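Local atomic coordinates of A rubisco-like protein (Burkholderia fungorum, PDB entry 3NWR), a protein that belongs to the rubisco large-chain superfamily and is probably a lyase or related enzyme acting at the mouth of a TIM barrel, its exact reaction being unsettled. Residues D18-T23 with W89-I94; A28-V33 with G122-V127; A140-P145 with W308-V313; L144-V149 with S272-T277. All blocks are in the same frame, centred on the assembly; numbering follows the deposited sequence.

Interaction 1 of 4, residues D18-T23 with W89-I94; sequences DYLIET and WRRARI
Y19 faces I94, I21 faces A92 and T23 faces R90 in three hydrogen-bonded pairs of antiparallel strands, the local strand directions lying 162° apart. Both amides bond in each pair: Y19 N to I94 O and I21 N to A92 O are 2.8 Å, and only the R90 N bond to T23 O is weak, bent to 123°. Between them, CA-H groups of L20, E22, R91 and R93 lean on the same carbonyl oxygens. These are the two central strands of the four-stranded antiparallel sheet in the N-terminal domain of the rubisco large-chain fold. Apolar contacts gather on the face of Y19, I21, A92 and I94, which helix 27-37 covers through M34 and A31. There I94 CG1 sits between backbone N and carbonyl carbon (chi1 68°) and meets Y19 CB at 3.7 Å, while I94 CD1 reaches I21 CG2 at 4.1 Å. R93 runs extended as far as NE, and its NH2 donates to D18 OD2 at 3.0 Å, near the guanidinium plane and on the anti side of the carboxylate but tilted out of its plane. D18 OD1 is held separately by T95 and R133. E22 CG touches R91 CG at 3.9 Å on the other face.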
# COMPACT_ATOMS: atom_id res chain seq x y z
N ASP A 18 10.85 -14.55 -5.63
CA ASP A 18 10.36 -15.85 -5.17
C ASP A 18 8.94 -15.69 -4.65
O ASP A 18 8.64 -14.72 -3.95
CB ASP A 18 11.22 -16.40 -4.04
CG ASP A 18 12.62 -16.81 -4.48
OD1 ASP A 18 12.89 -16.83 -5.70
OD2 ASP A 18 13.44 -17.12 -3.60
N TYR A 19 8.07 -16.64 -4.98
CA TYR A 19 6.68 -16.64 -4.52
C TYR A 19 6.28 -17.97 -3.92
O TYR A 19 6.87 -19.01 -4.24
CB TYR A 19 5.71 -16.37 -5.68
CG TYR A 19 5.98 -15.09 -6.41
CD1 TYR A 19 5.25 -13.94 -6.12
CD2 TYR A 19 6.95 -15.02 -7.39
CE1 TYR A 19 5.50 -12.76 -6.80
CE2 TYR A 19 7.20 -13.85 -8.08
CZ TYR A 19 6.48 -12.72 -7.77
OH TYR A 19 6.74 -11.55 -8.44
N LEU A 20 5.27 -17.93 -3.06
CA LEU A 20 4.52 -19.12 -2.69
C LEU A 20 3.17 -18.99 -3.37
O LEU A 20 2.46 -18.01 -3.15
CB LEU A 20 4.34 -19.18 -1.16
CG LEU A 20 3.27 -20.15 -0.66
CD1 LEU A 20 3.70 -21.59 -0.88
CD2 LEU A 20 2.98 -19.90 0.82
N ILE A 21 2.81 -19.96 -4.21
CA ILE A 21 1.52 -19.91 -4.86
C ILE A 21 0.67 -21.12 -4.48
O ILE A 21 1.19 -22.14 -4.04
CB ILE A 21 1.62 -19.81 -6.39
CG1 ILE A 21 2.24 -21.08 -6.98
CG2 ILE A 21 2.42 -18.57 -6.78
CD1 ILE A 21 2.09 -21.18 -8.50
N GLU A 22 -0.64 -20.95 -4.61
CA GLU A 22 -1.59 -22.02 -4.32
C GLU A 22 -2.62 -22.02 -5.43
O GLU A 22 -3.15 -20.97 -5.81
CB GLU A 22 -2.26 -21.77 -2.97
CG GLU A 22 -3.24 -22.86 -2.54
CD GLU A 22 -4.02 -22.44 -1.31
OE1 GLU A 22 -3.39 -22.27 -0.24
OE2 GLU A 22 -5.25 -22.27 -1.42
N THR A 23 -2.92 -23.20 -5.97
CA THR A 23 -3.82 -23.31 -7.11
C THR A 23 -4.29 -24.76 -7.24
O THR A 23 -3.53 -25.68 -6.94
CB THR A 23 -3.12 -22.89 -8.42
OG1 THR A 23 -4.01 -23.05 -9.53
CG2 THR A 23 -1.84 -23.71 -8.66
N TRP A 89 -5.85 -28.18 -3.32
CA TRP A 89 -5.26 -26.90 -3.67
C TRP A 89 -3.75 -26.97 -3.54
O TRP A 89 -3.19 -26.85 -2.44
CB TRP A 89 -5.91 -25.77 -2.87
CG TRP A 89 -7.29 -25.57 -3.37
CD1 TRP A 89 -7.70 -24.68 -4.32
CD2 TRP A 89 -8.44 -26.34 -3.02
NE1 TRP A 89 -9.04 -24.83 -4.56
CE2 TRP A 89 -9.52 -25.84 -3.77
CE3 TRP A 89 -8.67 -27.40 -2.12
CZ2 TRP A 89 -10.81 -26.36 -3.66
CZ3 TRP A 89 -9.95 -27.91 -2.02
CH2 TRP A 89 -11.00 -27.39 -2.78
N ARG A 90 -3.11 -27.21 -4.67
CA ARG A 90 -1.69 -27.46 -4.70
C ARG A 90 -0.89 -26.22 -4.32
O ARG A 90 -1.32 -25.09 -4.57
CB ARG A 90 -1.28 -27.98 -6.08
CG ARG A 90 -2.08 -29.23 -6.48
CD ARG A 90 -1.93 -29.56 -7.96
NE ARG A 90 -0.57 -29.97 -8.28
CZ ARG A 90 -0.18 -30.40 -9.47
NH1 ARG A 90 -1.04 -30.46 -10.48
NH2 ARG A 90 1.09 -30.75 -9.67
N ARG A 91 0.26 -26.43 -3.71
CA ARG A 91 1.12 -25.34 -3.29
C ARG A 91 2.51 -25.51 -3.88
O ARG A 91 3.00 -26.63 -4.02
CB ARG A 91 1.19 -25.26 -1.77
CG ARG A 91 -0.13 -24.79 -1.15
CD ARG A 91 -0.16 -25.01 0.35
NE ARG A 91 0.84 -24.22 1.06
CZ ARG A 91 1.93 -24.72 1.62
NH1 ARG A 91 2.18 -26.02 1.56
NH2 ARG A 91 2.78 -23.92 2.24
N ALA A 92 3.14 -24.40 -4.24
CA ALA A 92 4.49 -24.45 -4.76
C ALA A 92 5.27 -23.18 -4.47
O ALA A 92 4.69 -22.09 -4.42
CB ALA A 92 4.48 -24.71 -6.26
N ARG A 93 6.57 -23.33 -4.26
CA ARG A 93 7.48 -22.19 -4.22
C ARG A 93 8.03 -22.03 -5.62
O ARG A 93 8.47 -23.00 -6.23
CB ARG A 93 8.63 -22.42 -3.23
CG ARG A 93 9.49 -21.16 -3.04
CD ARG A 93 10.67 -21.36 -2.09
NE ARG A 93 11.49 -20.15 -2.03
CZ ARG A 93 11.58 -19.35 -0.97
NH1 ARG A 93 10.91 -19.64 0.14
NH2 ARG A 93 12.35 -18.27 -1.01
N ILE A 94 8.00 -20.81 -6.14
CA ILE A 94 8.49 -20.57 -7.49
C ILE A 94 9.45 -19.39 -7.51
O ILE A 94 9.41 -18.54 -6.62
CB ILE A 94 7.35 -20.32 -8.48
CG1 ILE A 94 6.66 -18.98 -8.19
CG2 ILE A 94 6.35 -21.49 -8.45
CD1 ILE A 94 5.65 -18.59 -9.23

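Interaction 2 of 4, residues A28-V33 with G122-V127; sequences ARVADV and GEVTGV. With SO4 (sulfate ion), chain D.
E123 lies against the helix segment 28-33 along its whole side chain, with V30 at its base and V33 and R29 at its tip. E123 CB lies beside both methyls of V30, 3.9 Å from V30 CG1 and 4.0 Å from V30 CG2, the two side chains running past each other in opposite directions. E123 CG stands anti to the carbonyl carbon (chi1 -71°), where R29 NH2 is its neighbour at 4.1 Å. The bend at chi2 (87°) then places E123 CD 3.9 Å from V33 CG1, so that glutamate and valine approach tip to tip. OE1 also borders that methyl, and E123 OE2 touches V33 CG1 while standing 3.8 Å from R29 NH2. This last pair is a long salt bridge: the oxygen is well out of the guanidinium plane and no N-H points at it, which leaves attraction between the charges alone. R29 has a more directional partner in a sulfate ion, probably from the crystallisation liquor, whose O3 accepts from R29 NH1 at 3.2 Å; D26 N binds the same ion. Apart from the charged groups, V30 CG1 packs on V124 CG1 at 3.6 Å. The V124 carbonyl is bonded by N77 and by R293 of the second subunit, tying the loop to the dimer. T125 and G126 both face E22 in a classic beta bulge. Helix 27-37 lies against the sheet, A31 on I94, and this contact extends its cover to the loop leading into strand 126-133, as in the alpha-beta N-terminal domain of the rubisco large-chain family.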
# COMPACT_ATOMS: atom_id res chain seq x y z
N ALA A 28 3.12 -25.32 -12.42
CA ALA A 28 4.06 -24.83 -13.42
C ALA A 28 3.38 -23.96 -14.48
O ALA A 28 3.93 -22.94 -14.89
CB ALA A 28 4.80 -25.99 -14.09
N ARG A 29 2.19 -24.36 -14.92
CA ARG A 29 1.44 -23.58 -15.89
C ARG A 29 1.07 -22.22 -15.29
O ARG A 29 1.20 -21.18 -15.95
CB ARG A 29 0.18 -24.31 -16.33
CG ARG A 29 -0.59 -23.57 -17.42
CD ARG A 29 -2.07 -23.92 -17.41
NE ARG A 29 -2.89 -22.73 -17.62
CZ ARG A 29 -4.09 -22.55 -17.08
NH1 ARG A 29 -4.61 -23.49 -16.31
NH2 ARG A 29 -4.77 -21.43 -17.32
N VAL A 30 0.60 -22.25 -14.05
CA VAL A 30 0.21 -21.02 -13.36
C VAL A 30 1.41 -20.10 -13.19
O VAL A 30 1.29 -18.89 -13.40
CB VAL A 30 -0.47 -21.34 -12.02
CG1 VAL A 30 -0.83 -20.06 -11.27
CG2 VAL A 30 -1.73 -22.17 -12.27
N ALA A 31 2.56 -20.67 -12.85
CA ALA A 31 3.77 -19.86 -12.71
C ALA A 31 4.09 -19.14 -14.01
O ALA A 31 4.50 -17.98 -14.02
CB ALA A 31 4.95 -20.73 -12.26
N ASP A 32 3.89 -19.82 -15.14
CA ASP A 32 4.19 -19.15 -16.40
C ASP A 32 3.13 -18.12 -16.79
O ASP A 32 3.43 -17.12 -17.44
CB ASP A 32 4.44 -20.14 -17.54
CG ASP A 32 5.05 -19.48 -18.75
OD1 ASP A 32 6.20 -19.00 -18.66
OD2 ASP A 32 4.37 -19.42 -19.79
N VAL A 33 1.88 -18.37 -16.39
CA VAL A 33 0.85 -17.34 -16.51
C VAL A 33 1.31 -16.09 -15.76
O VAL A 33 1.24 -14.98 -16.30
CB VAL A 33 -0.50 -17.81 -15.97
CG1 VAL A 33 -1.44 -16.63 -15.78
CG2 VAL A 33 -1.13 -18.84 -16.90
N GLY A 122 -7.11 -15.28 -11.62
CA GLY A 122 -8.18 -16.25 -11.48
C GLY A 122 -7.67 -17.65 -11.24
O GLY A 122 -8.39 -18.50 -10.71
N GLU A 123 -6.41 -17.88 -11.59
CA GLU A 123 -5.80 -19.20 -11.44
C GLU A 123 -5.46 -19.57 -9.99
O GLU A 123 -5.29 -20.74 -9.67
CB GLU A 123 -4.53 -19.32 -12.28
CG GLU A 123 -4.77 -19.40 -13.77
CD GLU A 123 -4.86 -18.04 -14.43
OE1 GLU A 123 -4.85 -17.01 -13.71
OE2 GLU A 123 -4.94 -17.99 -15.68
N VAL A 124 -5.34 -18.57 -9.12
CA VAL A 124 -4.77 -18.81 -7.80
C VAL A 124 -5.72 -18.66 -6.62
O VAL A 124 -6.63 -17.82 -6.63
CB VAL A 124 -3.52 -17.93 -7.54
CG1 VAL A 124 -2.49 -18.13 -8.66
CG2 VAL A 124 -3.92 -16.46 -7.42
N THR A 125 -5.49 -19.47 -5.60
CA THR A 125 -6.19 -19.34 -4.32
C THR A 125 -5.20 -18.92 -3.23
O THR A 125 -5.52 -18.94 -2.04
CB THR A 125 -6.92 -20.65 -3.93
OG1 THR A 125 -6.00 -21.75 -3.96
CG2 THR A 125 -8.05 -20.90 -4.91
N GLY A 126 -4.00 -18.54 -3.65
CA GLY A 126 -2.97 -18.04 -2.77
C GLY A 126 -1.80 -17.53 -3.60
O GLY A 126 -1.40 -18.17 -4.58
N VAL A 127 -1.26 -16.37 -3.24
CA VAL A 127 -0.05 -15.84 -3.86
C VAL A 127 0.61 -14.88 -2.88
O VAL A 127 -0.01 -13.90 -2.43
CB VAL A 127 -0.30 -15.08 -5.18
CG1 VAL A 127 0.97 -14.41 -5.66
CG2 VAL A 127 -0.82 -16.00 -6.26
S SO4 D . -4.29 -27.12 -15.72
O1 SO4 D . -5.39 -26.37 -16.31
O2 SO4 D . -4.79 -27.92 -14.60
O3 SO4 D . -3.26 -26.21 -15.25
O4 SO4 D . -3.72 -28.00 -16.73

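Interaction 3 of 4, residues A140-P145 with W308-V313; sequences ARFELP and WRLSGV
F142 and L310 form the apolar part of a buried loop-to-turn contact, in which the connection between helices 136-139 and 148-156 lies against the C-terminal end of helix 301-309. L310 CD1 stands over the centre of the F142 ring, 4.2 Å from its centroid and 2° off the ring normal, a CH-pi contact. L310 CD2 makes a second contact on the ring, at F142 CD2. Nearer the backbones, F142 CB and L310 CB are 3.8 Å apart. F142 CG, anti to the carbonyl carbon (chi1 -61°), lies beside L310 CB; L107 of helix 107-114 packs on both residues, and Y138 meets the F142 ring edge-to-face. One backbone bond crosses the contact, E143 N to L310 O at 3.0 Å. A type I beta turn runs from R309 to G312, and the chain goes on to strand 315-319 of the parallel TIM-barrel sheet. S311 draws its hydroxyl back to W308 O, S311 OG lying 2.7 Å from it, and this carbonyl also accepts from S311 N. G312 has a positive phi, and a CB there would be jammed against the preceding carbonyl oxygen; its absence leaves room for E143 CB and L144 O to pass close by. P145 CA points a hydrogen at G312 O over 3.5 Å, nearly straight at 170°. P145 CB rests 3.6 Å from V313 O, and R139 bonds the E143 carbonyl from the side of helix 136-139.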
# COMPACT_ATOMS: atom_id res chain seq x y z
N ALA A 140 22.10 0.26 -7.19
CA ALA A 140 22.79 1.54 -7.20
C ALA A 140 22.01 2.65 -7.90
O ALA A 140 22.31 3.83 -7.71
CB ALA A 140 24.18 1.38 -7.85
N ARG A 141 21.02 2.29 -8.72
CA ARG A 141 20.28 3.27 -9.49
C ARG A 141 19.10 3.82 -8.70
O ARG A 141 18.37 4.68 -9.17
CB ARG A 141 19.81 2.66 -10.82
CG ARG A 141 20.97 2.23 -11.71
CD ARG A 141 20.52 1.29 -12.82
NE ARG A 141 19.61 1.94 -13.77
CZ ARG A 141 18.93 1.30 -14.72
NH1 ARG A 141 19.04 -0.02 -14.85
NH2 ARG A 141 18.14 1.98 -15.53
N PHE A 142 18.94 3.32 -7.48
CA PHE A 142 17.92 3.85 -6.57
C PHE A 142 18.59 4.68 -5.48
O PHE A 142 19.65 5.25 -5.71
CB PHE A 142 17.08 2.70 -6.01
CG PHE A 142 16.34 1.93 -7.08
CD1 PHE A 142 15.03 2.24 -7.39
CD2 PHE A 142 16.97 0.91 -7.78
CE1 PHE A 142 14.34 1.53 -8.38
CE2 PHE A 142 16.30 0.19 -8.78
CZ PHE A 142 14.97 0.51 -9.08
N GLU A 143 17.97 4.78 -4.31
CA GLU A 143 18.55 5.59 -3.25
C GLU A 143 19.15 4.74 -2.15
O GLU A 143 18.58 3.73 -1.74
CB GLU A 143 17.49 6.52 -2.67
CG GLU A 143 17.05 7.62 -3.64
CD GLU A 143 18.15 8.64 -3.89
OE1 GLU A 143 18.96 8.86 -2.97
OE2 GLU A 143 18.22 9.21 -4.99
N LEU A 144 20.31 5.17 -1.65
CA LEU A 144 20.95 4.55 -0.50
C LEU A 144 20.51 5.26 0.78
O LEU A 144 20.13 6.43 0.74
CB LEU A 144 22.47 4.68 -0.63
CG LEU A 144 23.09 3.91 -1.79
CD1 LEU A 144 24.54 4.36 -2.00
CD2 LEU A 144 23.02 2.42 -1.53
N PRO A 145 20.58 4.56 1.91
CA PRO A 145 20.34 5.25 3.18
C PRO A 145 21.39 6.36 3.34
O PRO A 145 22.58 6.12 3.12
CB PRO A 145 20.54 4.17 4.24
CG PRO A 145 21.20 3.03 3.55
CD PRO A 145 20.96 3.14 2.09
N TRP A 308 11.33 -1.11 0.02
CA TRP A 308 11.43 0.12 0.81
C TRP A 308 12.85 0.66 0.94
O TRP A 308 13.06 1.86 0.94
CB TRP A 308 10.68 -0.01 2.15
CG TRP A 308 9.25 0.25 1.89
CD1 TRP A 308 8.21 -0.66 1.85
CD2 TRP A 308 8.70 1.50 1.51
NE1 TRP A 308 7.04 -0.02 1.50
CE2 TRP A 308 7.32 1.31 1.29
CE3 TRP A 308 9.24 2.78 1.37
CZ2 TRP A 308 6.48 2.36 0.92
CZ3 TRP A 308 8.41 3.81 0.99
CH2 TRP A 308 7.04 3.60 0.77
N ARG A 309 13.83 -0.23 1.03
CA ARG A 309 15.20 0.24 1.14
C ARG A 309 15.66 0.96 -0.13
O ARG A 309 16.53 1.83 -0.07
CB ARG A 309 16.12 -0.91 1.54
CG ARG A 309 16.05 -1.19 3.03
CD ARG A 309 16.68 -2.51 3.43
NE ARG A 309 18.11 -2.54 3.19
CZ ARG A 309 18.88 -3.58 3.52
NH1 ARG A 309 20.19 -3.54 3.28
NH2 ARG A 309 18.33 -4.65 4.09
N LEU A 310 15.07 0.62 -1.27
CA LEU A 310 15.38 1.33 -2.51
C LEU A 310 14.96 2.80 -2.48
O LEU A 310 15.44 3.61 -3.29
CB LEU A 310 14.77 0.64 -3.74
CG LEU A 310 15.23 -0.81 -3.96
CD1 LEU A 310 14.48 -1.46 -5.12
CD2 LEU A 310 16.74 -0.88 -4.20
N SER A 311 14.07 3.17 -1.56
CA SER A 311 13.68 4.58 -1.42
C SER A 311 14.64 5.37 -0.53
O SER A 311 14.54 6.59 -0.43
CB SER A 311 12.26 4.72 -0.88
OG SER A 311 12.22 4.38 0.50
N GLY A 312 15.55 4.67 0.13
CA GLY A 312 16.59 5.34 0.90
C GLY A 312 16.29 5.54 2.38
O GLY A 312 16.99 6.31 3.05
N VAL A 313 15.27 4.86 2.89
CA VAL A 313 14.98 4.95 4.33
C VAL A 313 16.17 4.48 5.18
O VAL A 313 16.97 3.65 4.74
CB VAL A 313 13.72 4.17 4.71
CG1 VAL A 313 12.50 4.74 3.97
CG2 VAL A 313 13.89 2.68 4.40

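Interaction 4 of 4, residues L144-V149 with S272-T277; sequences LPRHGV and SLRRTT
R146 and R274 bury the most surface here, two arginines that cross with their guanidinium planes 60° apart. R146 CB lies over one face of the R274 guanidinium, offset toward the rim and 3.4 Å from R274 NH1. Farther out, the R146 chain bends at chi3 (-73°), and R146 NH2 donates to R274 O at 3.0 Å, in the plane of both the guanidinium and the carbonyl. That acceptor is near the C-terminal end of helix 267-276, so this is a loop-to-helix-end contact on the outer layer of the TIM barrel. T277 O lies close to both arginines: R274 NH2 donates to it at 3.0 Å, while the same oxygen lies over a face of the R146 guanidinium, with poor angles for bonding to it. Two like charges come close, R146 NE standing 3.1 Å from R274 NH2. Their repulsion is probably eased by the carbonyls and by D314, whose carboxylate forms a salt bridge with R274 NH1. L279 O takes another bond from R274 NH2, and G312 O one from NH1, whereas R274 NE is buried without a partner. Next to R274 on helix 267-276, R275 points away and forms salt bridges with D239 and D241 of the second subunit.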
# COMPACT_ATOMS: atom_id res chain seq x y z
N LEU A 144 20.31 5.17 -1.65
CA LEU A 144 20.95 4.55 -0.50
C LEU A 144 20.51 5.26 0.78
O LEU A 144 20.13 6.43 0.74
CB LEU A 144 22.47 4.68 -0.63
CG LEU A 144 23.09 3.91 -1.79
CD1 LEU A 144 24.54 4.36 -2.00
CD2 LEU A 144 23.02 2.42 -1.53
N PRO A 145 20.58 4.56 1.91
CA PRO A 145 20.34 5.25 3.18
C PRO A 145 21.39 6.36 3.34
O PRO A 145 22.58 6.12 3.12
CB PRO A 145 20.54 4.17 4.24
CG PRO A 145 21.20 3.03 3.55
CD PRO A 145 20.96 3.14 2.09
N ARG A 146 20.94 7.56 3.69
CA ARG A 146 21.86 8.67 3.91
C ARG A 146 22.69 8.46 5.17
O ARG A 146 23.86 8.86 5.24
CB ARG A 146 21.05 9.96 4.02
CG ARG A 146 21.85 11.21 3.86
CD ARG A 146 20.97 12.45 3.97
NE ARG A 146 20.12 12.66 2.79
CZ ARG A 146 20.44 13.46 1.78
NH1 ARG A 146 21.60 14.10 1.79
NH2 ARG A 146 19.61 13.63 0.75
N HIS A 147 22.08 7.84 6.18
CA HIS A 147 22.68 7.70 7.51
C HIS A 147 22.78 6.27 7.99
O HIS A 147 23.81 5.87 8.54
CB HIS A 147 21.87 8.50 8.52
CG HIS A 147 21.90 9.98 8.27
ND1 HIS A 147 23.03 10.74 8.49
CD2 HIS A 147 20.96 10.82 7.77
CE1 HIS A 147 22.77 11.99 8.16
NE2 HIS A 147 21.53 12.07 7.72
N GLY A 148 21.72 5.50 7.81
CA GLY A 148 21.66 4.13 8.29
C GLY A 148 22.11 4.01 9.74
O GLY A 148 21.78 4.85 10.59
N VAL A 149 22.87 2.97 10.04
CA VAL A 149 23.31 2.74 11.41
C VAL A 149 24.34 3.77 11.87
O VAL A 149 24.16 4.43 12.90
CB VAL A 149 23.89 1.32 11.56
CG1 VAL A 149 24.43 1.11 12.96
CG2 VAL A 149 22.82 0.28 11.22
N SER A 272 11.28 10.78 -3.49
CA SER A 272 11.47 12.20 -3.74
C SER A 272 11.87 12.94 -2.46
O SER A 272 12.78 13.77 -2.48
CB SER A 272 10.21 12.82 -4.36
OG SER A 272 10.07 12.39 -5.70
N LEU A 273 11.22 12.63 -1.35
CA LEU A 273 11.54 13.25 -0.07
C LEU A 273 12.99 12.95 0.30
O LEU A 273 13.70 13.82 0.80
CB LEU A 273 10.62 12.73 1.03
CG LEU A 273 10.94 13.16 2.46
CD1 LEU A 273 10.80 14.68 2.61
CD2 LEU A 273 10.02 12.42 3.42
N ARG A 274 13.41 11.71 0.07
CA ARG A 274 14.78 11.29 0.39
C ARG A 274 15.82 12.18 -0.28
O ARG A 274 16.87 12.46 0.32
CB ARG A 274 15.00 9.84 -0.05
CG ARG A 274 16.47 9.40 -0.11
CD ARG A 274 17.02 9.02 1.27
NE ARG A 274 17.20 10.18 2.15
CZ ARG A 274 17.55 10.12 3.43
NH1 ARG A 274 17.79 8.96 4.05
NH2 ARG A 274 17.69 11.26 4.09
N ARG A 275 15.55 12.59 -1.51
CA ARG A 275 16.51 13.39 -2.25
C ARG A 275 16.65 14.82 -1.73
O ARG A 275 17.67 15.46 -1.96
CB ARG A 275 16.17 13.41 -3.74
CG ARG A 275 16.49 12.12 -4.48
CD ARG A 275 16.54 12.38 -5.98
NE ARG A 275 15.32 13.03 -6.43
CZ ARG A 275 14.20 12.38 -6.72
NH1 ARG A 275 14.17 11.05 -6.63
NH2 ARG A 275 13.13 13.04 -7.11
N THR A 276 15.63 15.31 -1.05
CA THR A 276 15.65 16.71 -0.62
C THR A 276 15.87 16.93 0.89
O THR A 276 16.09 18.07 1.31
CB THR A 276 14.42 17.50 -1.12
OG1 THR A 276 13.22 16.83 -0.71
CG2 THR A 276 14.43 17.59 -2.63
N THR A 277 15.82 15.87 1.69
CA THR A 277 16.14 16.05 3.11
C THR A 277 17.42 15.34 3.54
O THR A 277 17.64 14.17 3.19
CB THR A 277 15.00 15.63 4.06
OG1 THR A 277 15.38 15.96 5.41
CG2 THR A 277 14.75 14.15 3.98

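Overall arrangement
Interactions 1 and 2 share the N-terminal domain, their centres 8 Å apart, and both are partly buried: the first joins two strands within the antiparallel sheet by regular backbone pairing, the second sets helix 27-37 against the loop entering a neighbouring strand through valine contacts and a long salt bridge. T23 and E22 link them by probable hydrogen bonds to E123 and T125. Interactions 3 and 4 lie about 29 to 37 Å from that pair, measured between centres, and share L144 and P145; G312 and R274 connect them. Interaction 3 is buried, relying on an aromatic-aliphatic contact and a backbone bond, whereas interaction 4 is partly exposed and built from arginines on carbonyls. Interactions 2 and 4 both touch the second subunit.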